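Local coordinates for protein beta-1,3-1,4-glucanase (Caldicellulosiruptor sp. F32, PDB 5H4R) that hydrolyses mixed-linkage beta-1,3-1,4-glucans such as lichenan as a glycoside hydrolase family 5 enzyme, here with cellotetraose bound, at residues A[293-298]-A[343-348]; A[372-377]-A[386-391]; A[275-280]-A[284-289]. The protein carries 1 engineered substitution. All blocks are in the same frame, centred on the assembly; numbering follows the deposited sequence.

Contact 1: A[293-298]-A[343-348]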
loop_
_atom_site.group_PDB
_atom_site.type_symbol
_atom_site.label_atom_id
_atom_site.label_comp_id
_atom_site.label_asym_id
_atom_site.label_seq_id
_atom_site.Cartn_x
_atom_site.Cartn_y
_atom_site.Cartn_z
ATOM N N TRP A 293 -7.648 13.040 -18.410
ATOM C CA TRP A 293 -7.867 13.546 -17.061
ATOM C C TRP A 293 -7.434 15.002 -17.099
ATOM O O TRP A 293 -6.357 15.302 -17.602
ATOM C CB TRP A 293 -7.069 12.752 -16.012
ATOM C CG TRP A 293 -7.501 13.033 -14.609
ATOM C CD1 TRP A 293 -8.347 12.274 -13.850
ATOM C CD2 TRP A 293 -7.133 14.157 -13.794
ATOM N NE1 TRP A 293 -8.515 12.846 -12.607
ATOM C CE2 TRP A 293 -7.790 14.007 -12.550
ATOM C CE3 TRP A 293 -6.316 15.276 -14.001
ATOM C CZ2 TRP A 293 -7.674 14.958 -11.525
ATOM C CZ3 TRP A 293 -6.200 16.211 -12.991
ATOM C CH2 TRP A 293 -6.867 16.042 -11.765
ATOM N N SER A 294 -8.287 15.911 -16.640
ATOM C CA SER A 294 -7.986 17.330 -16.699
ATOM C C SER A 294 -8.135 17.987 -15.339
ATOM O O SER A 294 -9.156 17.813 -14.676
ATOM C CB SER A 294 -8.903 18.037 -17.695
ATOM O OG SER A 294 -8.767 19.443 -17.594
ATOM N N VAL A 295 -7.146 18.798 -14.968
ATOM C CA VAL A 295 -7.214 19.546 -13.733
ATOM C C VAL A 295 -8.328 20.583 -13.755
ATOM O O VAL A 295 -8.721 21.074 -12.694
ATOM C CB VAL A 295 -5.832 20.178 -13.450
ATOM C CG1 VAL A 295 -5.566 21.351 -14.381
ATOM C CG2 VAL A 295 -5.722 20.571 -12.017
ATOM N N ASN A 296 -8.879 20.894 -14.933
ATOM C CA ASN A 296 -9.943 21.880 -15.083
ATOM C C ASN A 296 -11.318 21.243 -15.195
ATOM O O ASN A 296 -12.288 21.939 -15.536
ATOM C CB ASN A 296 -9.681 22.749 -16.313
ATOM C CG ASN A 296 -8.349 23.484 -16.235
ATOM O OD1 ASN A 296 -7.549 23.444 -17.171
ATOM N ND2 ASN A 296 -8.094 24.131 -15.104
ATOM N N SER A 297 -11.429 19.938 -14.939
ATOM C CA SER A 297 -12.697 19.221 -15.070
ATOM C C SER A 297 -13.136 18.689 -13.723
ATOM O O SER A 297 -12.453 17.846 -13.127
ATOM C CB SER A 297 -12.592 18.041 -16.031
ATOM O OG SER A 297 -13.790 17.277 -15.922
ATOM N N GLU A 298 -14.314 19.122 -13.276
ATOM C CA GLU A 298 -14.838 18.551 -12.051
ATOM C C GLU A 298 -15.058 17.060 -12.227
ATOM O O GLU A 298 -14.982 16.307 -11.250
ATOM C CB GLU A 298 -16.144 19.255 -11.655
ATOM C CG GLU A 298 -16.893 18.581 -10.469
ATOM C CD GLU A 298 -16.099 18.536 -9.180
ATOM O OE1 GLU A 298 -15.066 19.217 -9.063
ATOM O OE2 GLU A 298 -16.503 17.811 -8.244
ATOM N N ALA A 343 -1.409 13.216 -11.345
ATOM C CA ALA A 343 -0.495 12.911 -10.253
ATOM C C ALA A 343 -0.264 14.125 -9.375
ATOM O O ALA A 343 -0.246 14.011 -8.136
ATOM C CB ALA A 343 0.839 12.395 -10.800
ATOM N N ALA A 344 -0.112 15.295 -9.988
ATOM C CA ALA A 344 0.034 16.513 -9.212
ATOM C C ALA A 344 -1.211 16.760 -8.374
ATOM O O ALA A 344 -1.119 17.108 -7.193
ATOM C CB ALA A 344 0.295 17.697 -10.143
ATOM N N TYR A 345 -2.387 16.636 -8.987
ATOM C CA TYR A 345 -3.620 16.937 -8.274
ATOM C C TYR A 345 -3.831 15.973 -7.120
ATOM O O TYR A 345 -4.164 16.388 -6.003
ATOM C CB TYR A 345 -4.816 16.897 -9.229
ATOM C CG TYR A 345 -6.091 17.320 -8.545
ATOM C CD1 TYR A 345 -6.453 18.659 -8.502
ATOM C CD2 TYR A 345 -6.922 16.394 -7.945
ATOM C CE1 TYR A 345 -7.615 19.067 -7.865
ATOM C CE2 TYR A 345 -8.109 16.798 -7.304
ATOM C CZ TYR A 345 -8.436 18.125 -7.265
ATOM O OH TYR A 345 -9.590 18.537 -6.645
ATOM N N TYR A 346 -3.650 14.670 -7.377
ATOM C CA TYR A 346 -3.895 13.654 -6.368
ATOM C C TYR A 346 -3.002 13.884 -5.153
ATOM O O TYR A 346 -3.479 13.892 -4.012
ATOM C CB TYR A 346 -3.664 12.285 -6.984
ATOM C CG TYR A 346 -4.149 11.110 -6.187
ATOM C CD1 TYR A 346 -3.485 10.705 -5.029
ATOM C CD2 TYR A 346 -5.214 10.348 -6.623
ATOM C CE1 TYR A 346 -3.912 9.590 -4.316
ATOM C CE2 TYR A 346 -5.653 9.237 -5.903
ATOM C CZ TYR A 346 -4.992 8.877 -4.758
ATOM O OH TYR A 346 -5.398 7.767 -4.061
ATOM N N VAL A 347 -1.705 14.125 -5.387
ATOM C CA VAL A 347 -0.775 14.342 -4.279
ATOM C C VAL A 347 -1.110 15.633 -3.520
ATOM O O VAL A 347 -1.086 15.664 -2.283
ATOM C CB VAL A 347 0.674 14.329 -4.795
ATOM C CG1 VAL A 347 1.646 14.790 -3.700
ATOM C CG2 VAL A 347 1.033 12.945 -5.235
ATOM N N ARG A 348 -1.434 16.722 -4.220
ATOM C CA ARG A 348 -1.783 17.947 -3.490
ATOM C C ARG A 348 -3.096 17.797 -2.720
ATOM O O ARG A 348 -3.209 18.248 -1.566
ATOM C CB ARG A 348 -1.884 19.130 -4.446
ATOM C CG ARG A 348 -2.335 20.448 -3.771
ATOM C CD ARG A 348 -1.430 20.876 -2.638
ATOM N NE ARG A 348 -2.080 21.877 -1.791
ATOM C CZ ARG A 348 -1.759 22.111 -0.516
ATOM N NH1 ARG A 348 -0.794 21.425 0.074
ATOM N NH2 ARG A 348 -2.417 23.032 0.182
HETATM O O HOH W 1 -12.664 19.607 -7.474
#
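Val-295 and Tyr-345 mark the closest backbone approach, with their CA atoms 7.0 Å apart; toward the start of both segments the chains diverge, the CA atoms of Trp-293 and Ala-343 standing 10.1 Å apart. Segment 343-348 is helical. Segment 293-298 is a loop with a type I beta turn from Ser-294 to Ser-297, in which Ser-294 OG also accepts from Asn-296 N, an ST turn. Most of the contact is made by two aromatic residues. The outer corner of the Trp-293 indole, CH2, lies 3.4 Å from Tyr-345 CB, and its neighbour CZ2 reaches Tyr-345 CD2 at 3.9 Å. The planes of the six-membered rings meet at 49°, so the pair is an oblique packing. Tyr-345 has CG anti to its backbone N (chi1 -175°), which carries the phenol off the helix to the loop; there Val-295 CG2 touches CD1 of Tyr-345 at 4.1 Å. The phenol's OH is bonded to Asp-305, and a water held by Glu-298 OE1 adds only a weak bond to it. Phe-342 meets the Trp-293 ring edge-to-face, and Ile-304 packs on it as well. With an alanine at Trp-293, Tyr-345 CB and one flank of its ring would probably lose their cover, opening a gap between loop and helix. Ser-297 is the N-cap of helix 298-316. The contact thus joins the run-in to that helix with helix 336-352, its neighbour in the outer layer of the eight-stranded TIM barrel.

Contact 2: A[372-377]-A[386-391]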
loop_
_atom_site.group_PDB
_atom_site.type_symbol
_atom_site.label_atom_id
_atom_site.label_comp_id
_atom_site.label_asym_id
_atom_site.label_seq_id
_atom_site.Cartn_x
_atom_site.Cartn_y
_atom_site.Cartn_z
ATOM N N PHE A 372 2.038 0.676 -15.008
ATOM C CA PHE A 372 2.172 1.667 -13.957
ATOM C C PHE A 372 3.622 2.100 -13.729
ATOM O O PHE A 372 3.883 2.892 -12.823
ATOM C CB PHE A 372 1.617 1.090 -12.641
ATOM C CG PHE A 372 0.107 1.081 -12.534
ATOM C CD1 PHE A 372 -0.576 2.269 -12.299
ATOM C CD2 PHE A 372 -0.611 -0.101 -12.567
ATOM C CE1 PHE A 372 -1.953 2.278 -12.149
ATOM C CE2 PHE A 372 -1.991 -0.110 -12.411
ATOM C CZ PHE A 372 -2.662 1.100 -12.212
ATOM N N GLY A 373 4.566 1.588 -14.516
ATOM C CA GLY A 373 5.963 1.832 -14.241
ATOM C C GLY A 373 6.337 3.292 -14.401
ATOM O O GLY A 373 5.820 4.003 -15.277
ATOM N N LEU A 374 7.277 3.724 -13.544
ATOM C CA LEU A 374 7.951 5.015 -13.652
ATOM C C LEU A 374 9.452 4.865 -13.832
ATOM O O LEU A 374 10.025 5.465 -14.752
ATOM C CB LEU A 374 7.664 5.874 -12.404
ATOM C CG LEU A 374 6.191 6.152 -12.123
ATOM C CD1 LEU A 374 6.058 6.954 -10.840
ATOM C CD2 LEU A 374 5.481 6.877 -13.266
ATOM N N LEU A 375 10.083 4.058 -12.997
ATOM C CA LEU A 375 11.510 3.796 -13.060
ATOM C C LEU A 375 11.764 2.554 -13.916
ATOM O O LEU A 375 11.249 1.473 -13.607
ATOM C CB LEU A 375 12.050 3.590 -11.644
ATOM C CG LEU A 375 13.552 3.304 -11.598
ATOM C CD1 LEU A 375 14.395 4.471 -12.098
ATOM C CD2 LEU A 375 13.922 2.925 -10.159
ATOM N N ASP A 376 12.562 2.698 -14.980
ATOM C CA ASP A 376 13.038 1.521 -15.716
ATOM C C ASP A 376 14.149 0.890 -14.885
ATOM O O ASP A 376 15.274 1.389 -14.835
ATOM C CB ASP A 376 13.531 1.888 -17.110
ATOM C CG ASP A 376 13.965 0.664 -17.913
ATOM O OD1 ASP A 376 13.174 -0.303 -18.006
ATOM O OD2 ASP A 376 15.092 0.645 -18.435
ATOM N N ARG A 377 13.839 -0.212 -14.208
ATOM C CA ARG A 377 14.786 -0.745 -13.233
ATOM C C ARG A 377 16.080 -1.235 -13.880
ATOM O O ARG A 377 17.142 -1.173 -13.248
ATOM C CB ARG A 377 14.120 -1.844 -12.417
ATOM C CG ARG A 377 13.033 -1.305 -11.537
ATOM C CD ARG A 377 12.475 -2.384 -10.648
ATOM N NE ARG A 377 11.145 -2.010 -10.176
ATOM C CZ ARG A 377 10.380 -2.813 -9.438
ATOM N NH1 ARG A 377 10.824 -3.995 -9.068
ATOM N NH2 ARG A 377 9.165 -2.416 -9.080
ATOM N N GLU A 386 8.355 13.379 -15.716
ATOM C CA GLU A 386 7.339 14.417 -15.569
ATOM C C GLU A 386 6.318 14.055 -14.497
ATOM O O GLU A 386 5.814 14.936 -13.788
ATOM C CB GLU A 386 6.640 14.651 -16.894
ATOM C CG GLU A 386 7.600 15.050 -18.036
ATOM C CD GLU A 386 8.172 13.879 -18.845
ATOM O OE1 GLU A 386 8.008 12.687 -18.479
ATOM O OE2 GLU A 386 8.803 14.193 -19.884
ATOM N N ILE A 387 5.951 12.774 -14.405
ATOM C CA ILE A 387 5.015 12.335 -13.375
ATOM C C ILE A 387 5.671 12.460 -12.012
ATOM O O ILE A 387 5.055 12.915 -11.047
ATOM C CB ILE A 387 4.535 10.896 -13.651
ATOM C CG1 ILE A 387 3.716 10.827 -14.949
ATOM C CG2 ILE A 387 3.725 10.359 -12.483
ATOM C CD1 ILE A 387 3.238 9.422 -15.371
ATOM N N VAL A 388 6.938 12.051 -11.905
ATOM C CA VAL A 388 7.649 12.156 -10.634
ATOM C C VAL A 388 7.736 13.615 -10.210
ATOM O O VAL A 388 7.395 13.969 -9.078
ATOM C CB VAL A 388 9.037 11.505 -10.732
ATOM C CG1 VAL A 388 9.812 11.706 -9.442
ATOM C CG2 VAL A 388 8.901 10.002 -11.033
ATOM N N SER A 389 8.135 14.489 -11.137
ATOM C CA SER A 389 8.272 15.904 -10.814
ATOM C C SER A 389 6.936 16.513 -10.428
ATOM O O SER A 389 6.876 17.401 -9.561
ATOM C CB SER A 389 8.861 16.658 -12.001
ATOM O OG SER A 389 10.198 16.278 -12.192
ATOM N N ALA A 390 5.863 16.067 -11.078
ATOM C CA ALA A 390 4.527 16.557 -10.747
ATOM C C ALA A 390 4.178 16.240 -9.302
ATOM O O ALA A 390 3.619 17.084 -8.586
ATOM C CB ALA A 390 3.493 15.939 -11.692
ATOM N N MET A 391 4.513 15.030 -8.853
ATOM C CA MET A 391 4.238 14.648 -7.479
ATOM C C MET A 391 5.137 15.415 -6.530
ATOM O O MET A 391 4.691 15.869 -5.474
ATOM C CB MET A 391 4.410 13.143 -7.318
ATOM C CG MET A 391 3.405 12.378 -8.160
ATOM S SD MET A 391 3.340 10.647 -7.750
ATOM C CE MET A 391 4.918 10.073 -8.405
#
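Leu-374 meets Ile-387 and Val-388 with both of its methyl groups, and it accounts for most of the interface: 77 Å² of its surface is buried, against 26 Å² for Ile-387 and 21 Å² for Val-388. The backbones stay well apart, the nearest CA atoms being those of Leu-374 and Val-388 at 7.8 Å, so a single side chain spans the distance to the helix. Its CG sits beside the backbone N, anti to the carbonyl carbon (chi1 -58°), and the isobutyl fork points its branches at different helix residues. CD2 lies 4.0 Å from Ile-387 CG2 and equally far from Ile-387 CD1, held between the two arms of the isoleucine, whose side chain runs about perpendicular to that of the leucine. CD1 takes the other direction, coming 4.2 Å from Val-388 CG2. It also meets Met-391 CE tip to tip at 4.1 Å, because the methionine chain bends at its last torsion (chi3 -71°) and brings the methyl in one turn further along the helix. All four residues are buried, and the contact between the segments is wholly apolar. Trp-359 of barrel strand 356-361 touches Leu-374, Ile-387 and Met-391 alike, while Ala-343 of helix 336-352 packs on Met-391. Leu-374 is also backbone-bonded to Val-383, at the base of the small antiparallel pair 375-376 and 381-382 that leads into helix 385-395.

Contact 3: A[275-280]-A[284-289]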
loop_
_atom_site.group_PDB
_atom_site.type_symbol
_atom_site.label_atom_id
_atom_site.label_comp_id
_atom_site.label_asym_id
_atom_site.label_seq_id
_atom_site.Cartn_x
_atom_site.Cartn_y
_atom_site.Cartn_z
ATOM N N ARG A 275 -8.265 6.184 -8.284
ATOM C CA ARG A 275 -9.493 6.910 -8.566
ATOM C C ARG A 275 -9.174 8.204 -9.289
ATOM O O ARG A 275 -8.181 8.875 -8.966
ATOM C CB ARG A 275 -10.250 7.215 -7.291
ATOM C CG ARG A 275 -10.563 5.922 -6.572
ATOM C CD ARG A 275 -11.659 6.063 -5.646
ATOM N NE ARG A 275 -11.924 4.760 -5.039
ATOM C CZ ARG A 275 -12.804 4.565 -4.081
ATOM N NH1 ARG A 275 -13.510 5.588 -3.613
ATOM N NH2 ARG A 275 -12.958 3.332 -3.590
ATOM N N PRO A 276 -10.016 8.580 -10.271
ATOM C CA PRO A 276 -11.203 7.849 -10.761
ATOM C C PRO A 276 -10.814 6.573 -11.481
ATOM O O PRO A 276 -9.886 6.560 -12.280
ATOM C CB PRO A 276 -11.864 8.843 -11.710
ATOM C CG PRO A 276 -10.747 9.714 -12.185
ATOM C CD PRO A 276 -9.796 9.836 -10.998
ATOM N N TYR A 277 -11.544 5.503 -11.154
ATOM C CA TYR A 277 -11.199 4.164 -11.626
ATOM C C TYR A 277 -11.116 4.092 -13.148
ATOM O O TYR A 277 -10.178 3.492 -13.697
ATOM C CB TYR A 277 -12.231 3.172 -11.096
ATOM C CG TYR A 277 -12.131 1.794 -11.696
ATOM C CD1 TYR A 277 -11.173 0.884 -11.232
ATOM C CD2 TYR A 277 -12.970 1.399 -12.715
ATOM C CE1 TYR A 277 -11.068 -0.354 -11.788
ATOM C CE2 TYR A 277 -12.861 0.144 -13.265
ATOM C CZ TYR A 277 -11.912 -0.719 -12.794
ATOM O OH TYR A 277 -11.843 -1.977 -13.377
ATOM N N ASN A 278 -12.088 4.687 -13.847
ATOM C CA ASN A 278 -12.158 4.519 -15.299
ATOM C C ASN A 278 -10.936 5.114 -15.993
ATOM O O ASN A 278 -10.535 4.636 -17.072
ATOM C CB ASN A 278 -13.463 5.099 -15.860
ATOM C CG ASN A 278 -13.657 6.600 -15.598
ATOM O OD1 ASN A 278 -12.869 7.248 -14.937
ATOM N ND2 ASN A 278 -14.734 7.147 -16.148
ATOM N N PHE A 279 -10.310 6.131 -15.388
ATOM C CA PHE A 279 -9.057 6.705 -15.872
ATOM C C PHE A 279 -7.820 5.958 -15.376
ATOM O O PHE A 279 -6.944 5.595 -16.166
ATOM C CB PHE A 279 -8.943 8.181 -15.446
ATOM C CG PHE A 279 -7.621 8.781 -15.753
ATOM C CD1 PHE A 279 -7.265 9.086 -17.042
ATOM C CD2 PHE A 279 -6.693 9.010 -14.739
ATOM C CE1 PHE A 279 -6.027 9.606 -17.330
ATOM C CE2 PHE A 279 -5.462 9.536 -15.032
ATOM C CZ PHE A 279 -5.127 9.845 -16.310
ATOM N N ALA A 280 -7.737 5.730 -14.065
ATOM C CA ALA A 280 -6.488 5.334 -13.430
ATOM C C ALA A 280 -6.174 3.849 -13.558
ATOM O O ALA A 280 -5.010 3.484 -13.715
ATOM C CB ALA A 280 -6.557 5.710 -11.963
ATOM N N PRO A 284 -7.380 0.030 -20.827
ATOM C CA PRO A 284 -7.797 0.915 -21.916
ATOM C C PRO A 284 -8.655 0.234 -22.961
ATOM O O PRO A 284 -9.391 0.929 -23.668
ATOM C CB PRO A 284 -6.466 1.422 -22.489
ATOM C CG PRO A 284 -5.427 0.445 -22.026
ATOM C CD PRO A 284 -5.912 -0.116 -20.743
ATOM N N ASN A 285 -8.635 -1.085 -23.068
ATOM C CA ASN A 285 -9.498 -1.761 -24.041
ATOM C C ASN A 285 -10.832 -2.236 -23.455
ATOM O O ASN A 285 -11.575 -2.943 -24.147
ATOM C CB ASN A 285 -8.761 -2.950 -24.663
ATOM C CG ASN A 285 -8.432 -4.024 -23.649
ATOM O OD1 ASN A 285 -8.190 -3.734 -22.478
ATOM N ND2 ASN A 285 -8.413 -5.283 -24.099
ATOM N N GLU A 286 -11.164 -1.866 -22.220
ATOM C CA GLU A 286 -12.458 -2.202 -21.645
ATOM C C GLU A 286 -13.419 -1.032 -21.856
ATOM O O GLU A 286 -13.077 0.110 -21.537
ATOM C CB GLU A 286 -12.357 -2.533 -20.154
ATOM C CG GLU A 286 -13.701 -3.174 -19.725
ATOM C CD GLU A 286 -13.765 -3.585 -18.276
ATOM O OE1 GLU A 286 -12.989 -3.061 -17.439
ATOM O OE2 GLU A 286 -14.637 -4.429 -17.978
ATOM N N SER A 287 -14.612 -1.312 -22.392
ATOM C CA SER A 287 -15.636 -0.272 -22.530
ATOM C C SER A 287 -15.826 0.437 -21.194
ATOM O O SER A 287 -15.957 -0.207 -20.149
ATOM C CB SER A 287 -16.974 -0.868 -22.992
ATOM O OG SER A 287 -16.892 -1.361 -24.317
ATOM N N GLY A 288 -15.868 1.765 -21.231
ATOM C CA GLY A 288 -15.928 2.560 -20.028
ATOM C C GLY A 288 -14.615 3.197 -19.630
ATOM O O GLY A 288 -14.614 4.185 -18.888
ATOM N N SER A 289 -13.502 2.671 -20.119
ATOM C CA SER A 289 -12.220 3.304 -19.857
ATOM C C SER A 289 -12.191 4.703 -20.451
ATOM O O SER A 289 -12.746 4.948 -21.528
ATOM C CB SER A 289 -11.100 2.467 -20.461
ATOM O OG SER A 289 -9.849 3.110 -20.325
HETATM O O HOH W 2 -13.652 -2.900 -15.118
HETATM O O HOH W 3 -16.585 5.471 -17.693
#
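Asn-278 faces Gly-288 and Ser-289 in a surface contact made of backbone packing and water bridges, between the short helix 277-280 and the loop that follows it. The closest backbone pair is Asn-278 and Ser-289, whose CA atoms are 4.7 Å apart. Here Ser-289 CA points its hydrogen at Asn-278 O, the carbon lying 3.5 Å from the oxygen with an angle of 138° at the hydrogen. Asn-278 CB rests 3.4 Å from Gly-288 O. Since CG of Asn-278 lies between the backbone N and carbonyl carbon (chi1 60°), its amide is turned to a water that accepts from ND2 at 2.9 Å and donates to Gly-288 O at 2.6 Å. The loop is shaped by a type II beta turn from Glu-286 to Ser-289, closed by Ser-289 N bonding to Glu-286 O; Gly-288 occupies its third position with a positive phi of 102°, where a CB would collide with the preceding carbonyl. Both segments follow barrel strand 267-272, in the region between it and helix 298-316, and the Tyr-277 side chain comes within about 4 Å of a bound glucose. A second water lies in the plane of the Tyr-277 ring at its edge, 2.7 Å from OH, but its link to Glu-286 OE1 is implausibly short and therefore doubtful; that carboxylate oxygen also bonds Gln-282. Lys-332 NZ bonds both Ser-289 OG and Phe-279 O, tying helix and loop to a third part of the chain.

Along the chain the contacts come in series: contact 3 closes before contact 1 opens, and contact 1 before contact 2. The centre of contact 1 is about 16 Å from the centre of each of the others, whose centres are about 20 Å apart. Helix 336-352 joins contact 1 to contact 2, where Ala-343 CB packs 3.7 Å from Met-391 CG. The loop between helices 277-280 and 298-316 joins contact 3 to contact 1, Trp-293 CB lying 3.5 Å from Phe-279 CZ. Phe-372 CE1 approaches Ala-280 O at 3.6 Å, closing the third side. Together they tie the loop after barrel strand 267-272 to helices 336-352 and 385-395; contact 3 comes close to the bound glycan, through Tyr-277.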